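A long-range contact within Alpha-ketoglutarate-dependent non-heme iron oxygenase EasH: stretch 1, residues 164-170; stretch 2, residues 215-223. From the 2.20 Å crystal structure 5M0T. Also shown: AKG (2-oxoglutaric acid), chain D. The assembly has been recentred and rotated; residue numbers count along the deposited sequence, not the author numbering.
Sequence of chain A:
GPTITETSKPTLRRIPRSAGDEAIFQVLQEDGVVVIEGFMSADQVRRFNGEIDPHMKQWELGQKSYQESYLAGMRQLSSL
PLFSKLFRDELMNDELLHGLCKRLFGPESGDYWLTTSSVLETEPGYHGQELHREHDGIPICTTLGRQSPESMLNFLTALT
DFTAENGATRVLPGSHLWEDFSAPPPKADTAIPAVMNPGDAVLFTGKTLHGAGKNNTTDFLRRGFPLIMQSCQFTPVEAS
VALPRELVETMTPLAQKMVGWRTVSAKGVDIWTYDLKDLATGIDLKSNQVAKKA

Stretch 1, residues 164-170: AENGATR
Stretch 2, residues 215-223: NNTTDFLRR

Arg222 anchors the contact between stretch 164-170 and the segment 215-223, and it ties both to the co-substrate 2-oxoglutarate. Arg222 NH2 lies 2.4 Å from AKG O4, a very short hydrogen bond, while Arg222 NH1 reaches AKG O3 in a weak one at 3.5 Å. Thr169 OG1 (chi1 m, -51°) donates to the same AKG O4 at 2.7 Å, so one carboxylate oxygen takes a bond from each stretch. Thr169 OG1 and Arg222 NH2 are themselves 3.2 Å apart, but the angle is poor and no hydrogen bond joins them.

The same guanidinium grips the first stretch by its backbone: Gly167 O accepts from Arg222 NH2 at 3.0 Å (131°) and, weakly, from Arg222 NE at 3.1 Å (129°), lying at the guanidinium edge near its plane. Arg222 opens a strand that continues beyond Arg223; it has phi/psi -93/113, points its CA-to-CB bond toward the first stretch, and has chi1 t (168°), chi2 m (-75°), chi3 -146° and chi4 -177°.

The one backbone-to-backbone hydrogen bond across the stretches runs from Asn216 N to Glu165 O, 2.8 Å at 149°. Its acceptor, Glu165 O, belongs to the type I turn from Ala164 to Gly167, with Glu165 at -67/-37 and Asn166 at -90/5. Here the stretches come close, with CA atoms 4.3 Å apart for Asn166 and Asn215 and 5.4 Å for Glu165 and Asn216. Gly167 follows at 105/20, where a CB would jam against the carbonyl O of Asn166; it would also stand 3.7 Å from Asn215 N, pointing toward the second stretch.

Within the second stretch, side chains brace the loop. Asn215 (chi1 t, -171°; chi2 -28°) accepts at OD1 from Thr217 N at 3.2 Å and Thr217 OG1 at 2.8 Å, and Asn215 ND2 donates to Phe220 O at 3.0 Å. Phe220 N closes the network on Thr217 OG1 at 3.2 Å (Thr217 chi1 p, 70°).

Packing centres on buried Asn166 (chi1 p, 84°; chi2 2°), whose CA-to-CB bond runs sideways to the second stretch. Asn166 CB meets Thr217 CG2 at 3.7 Å, Asn166 O lies 3.2 Å from Arg222 CB, and Asn166 ND2 approaches Phe220 CE1 obliquely at 3.1 Å (Phe220 chi1 t, -162°; chi2 -86°). Farther out, exposed Glu165 (chi1 m, -72°; chi2 -102°) brings OE1 to 4.1 Å from Asn216 CB (Asn216 chi1 m, -79°). The stretches together bury 441 Å².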

# COMPACT_ATOMS: atom_id res chain seq x y z
N ALA A 164 16.76 7.09 -30.98
CA ALA A 164 17.86 7.60 -30.19
C ALA A 164 17.73 9.13 -30.07
O ALA A 164 17.71 9.66 -28.95
CB ALA A 164 19.19 7.23 -30.82
N GLU A 165 17.55 9.80 -31.21
CA GLU A 165 17.47 11.26 -31.29
C GLU A 165 16.24 11.90 -30.63
O GLU A 165 16.36 12.98 -30.05
CB GLU A 165 17.55 11.70 -32.76
CG GLU A 165 18.94 11.53 -33.35
CD GLU A 165 19.72 12.85 -33.43
OE1 GLU A 165 19.14 13.84 -33.93
OE2 GLU A 165 20.91 12.92 -33.02
N ASN A 166 15.07 11.27 -30.72
CA ASN A 166 13.83 11.90 -30.24
C ASN A 166 13.51 11.62 -28.77
O ASN A 166 12.45 12.02 -28.30
CB ASN A 166 12.63 11.61 -31.18
CG ASN A 166 11.93 10.28 -30.92
OD1 ASN A 166 12.28 9.52 -30.00
ND2 ASN A 166 10.93 10.00 -31.75
N GLY A 167 14.41 10.94 -28.06
CA GLY A 167 14.27 10.76 -26.61
C GLY A 167 13.83 9.38 -26.13
O GLY A 167 13.38 9.24 -24.99
N ALA A 168 13.99 8.36 -26.97
CA ALA A 168 13.67 6.98 -26.57
C ALA A 168 14.28 6.66 -25.20
O ALA A 168 15.43 7.00 -24.93
CB ALA A 168 14.14 5.97 -27.61
N THR A 169 13.47 6.01 -24.37
CA THR A 169 13.82 5.64 -23.00
C THR A 169 15.14 4.91 -22.99
O THR A 169 15.33 4.01 -23.80
CB THR A 169 12.73 4.75 -22.39
OG1 THR A 169 11.46 5.37 -22.57
CG2 THR A 169 12.95 4.53 -20.91
N ARG A 170 16.04 5.31 -22.10
CA ARG A 170 17.38 4.73 -22.03
C ARG A 170 17.46 3.76 -20.87
O ARG A 170 16.88 4.01 -19.85
CB ARG A 170 18.42 5.84 -21.91
CG ARG A 170 18.34 6.80 -23.10
CD ARG A 170 19.59 7.64 -23.28
NE ARG A 170 19.84 7.84 -24.72
CZ ARG A 170 20.94 7.51 -25.39
NH1 ARG A 170 21.99 6.97 -24.80
NH2 ARG A 170 21.00 7.76 -26.70
N ASN A 215 15.40 14.75 -26.09
CA ASN A 215 14.72 14.95 -27.38
C ASN A 215 15.49 16.03 -28.18
O ASN A 215 15.22 17.19 -28.03
CB ASN A 215 13.24 15.35 -27.16
CG ASN A 215 12.41 15.36 -28.44
OD1 ASN A 215 12.93 15.58 -29.53
ND2 ASN A 215 11.10 15.13 -28.30
N ASN A 216 16.41 15.59 -29.04
CA ASN A 216 17.22 16.47 -29.92
C ASN A 216 16.55 16.91 -31.22
O ASN A 216 17.22 17.54 -32.04
CB ASN A 216 18.51 15.73 -30.35
CG ASN A 216 19.58 15.72 -29.30
OD1 ASN A 216 20.04 16.79 -28.90
ND2 ASN A 216 20.06 14.53 -28.92
N THR A 217 15.29 16.57 -31.45
CA THR A 217 14.62 16.99 -32.70
C THR A 217 14.13 18.41 -32.55
O THR A 217 14.08 18.93 -31.45
CB THR A 217 13.41 16.12 -33.05
OG1 THR A 217 12.34 16.36 -32.12
CG2 THR A 217 13.80 14.62 -33.06
N THR A 218 13.77 19.03 -33.68
CA THR A 218 13.20 20.37 -33.71
C THR A 218 11.68 20.37 -33.70
O THR A 218 11.08 21.37 -33.32
CB THR A 218 13.67 21.10 -34.99
OG1 THR A 218 15.10 21.12 -35.02
CG2 THR A 218 13.15 22.55 -35.06
N ASP A 219 11.06 19.26 -34.10
CA ASP A 219 9.63 19.23 -34.40
C ASP A 219 8.85 17.95 -34.03
O ASP A 219 7.69 17.84 -34.38
CB ASP A 219 9.45 19.52 -35.90
CG ASP A 219 10.14 18.47 -36.80
OD1 ASP A 219 11.04 17.72 -36.32
OD2 ASP A 219 9.78 18.41 -37.99
N PHE A 220 9.45 17.01 -33.30
CA PHE A 220 8.80 15.73 -33.00
C PHE A 220 8.43 15.63 -31.52
O PHE A 220 9.32 15.75 -30.64
CB PHE A 220 9.72 14.57 -33.39
CG PHE A 220 9.01 13.25 -33.53
CD1 PHE A 220 8.80 12.43 -32.43
CD2 PHE A 220 8.53 12.83 -34.77
CE1 PHE A 220 8.14 11.20 -32.57
CE2 PHE A 220 7.88 11.62 -34.92
CZ PHE A 220 7.70 10.80 -33.83
N LEU A 221 7.14 15.40 -31.25
CA LEU A 221 6.64 15.12 -29.90
C LEU A 221 6.69 13.62 -29.70
O LEU A 221 5.96 12.88 -30.35
CB LEU A 221 5.20 15.60 -29.73
CG LEU A 221 4.96 17.08 -29.95
CD1 LEU A 221 3.59 17.25 -30.59
CD2 LEU A 221 5.10 17.91 -28.66
N ARG A 222 7.55 13.18 -28.78
CA ARG A 222 7.79 11.76 -28.51
C ARG A 222 6.85 11.33 -27.37
O ARG A 222 6.99 11.80 -26.26
CB ARG A 222 9.28 11.54 -28.20
CG ARG A 222 9.72 10.20 -27.60
CD ARG A 222 9.34 10.12 -26.14
NE ARG A 222 10.26 9.39 -25.31
CZ ARG A 222 10.08 9.16 -24.01
NH1 ARG A 222 8.98 9.58 -23.36
NH2 ARG A 222 11.00 8.48 -23.36
N ARG A 223 5.88 10.46 -27.67
CA ARG A 223 4.85 10.09 -26.70
C ARG A 223 5.07 8.66 -26.20
O ARG A 223 5.01 7.72 -26.98
CB ARG A 223 3.46 10.21 -27.31
CG ARG A 223 2.35 9.83 -26.33
CD ARG A 223 1.01 10.52 -26.55
NE ARG A 223 0.67 10.85 -27.93
CZ ARG A 223 -0.54 11.28 -28.32
NH1 ARG A 223 -1.54 11.42 -27.45
NH2 ARG A 223 -0.74 11.55 -29.60
C1 AKG D . 9.78 7.79 -14.97
O1 AKG D . 9.90 7.17 -13.92
O2 AKG D . 9.17 8.94 -15.09
C2 AKG D . 10.32 7.27 -16.32
O5 AKG D . 11.23 6.46 -16.29
C3 AKG D . 9.73 7.73 -17.62
C4 AKG D . 10.50 7.23 -18.83
C5 AKG D . 9.96 7.69 -20.15
O3 AKG D . 8.79 8.28 -20.13
O4 AKG D . 10.58 7.51 -21.18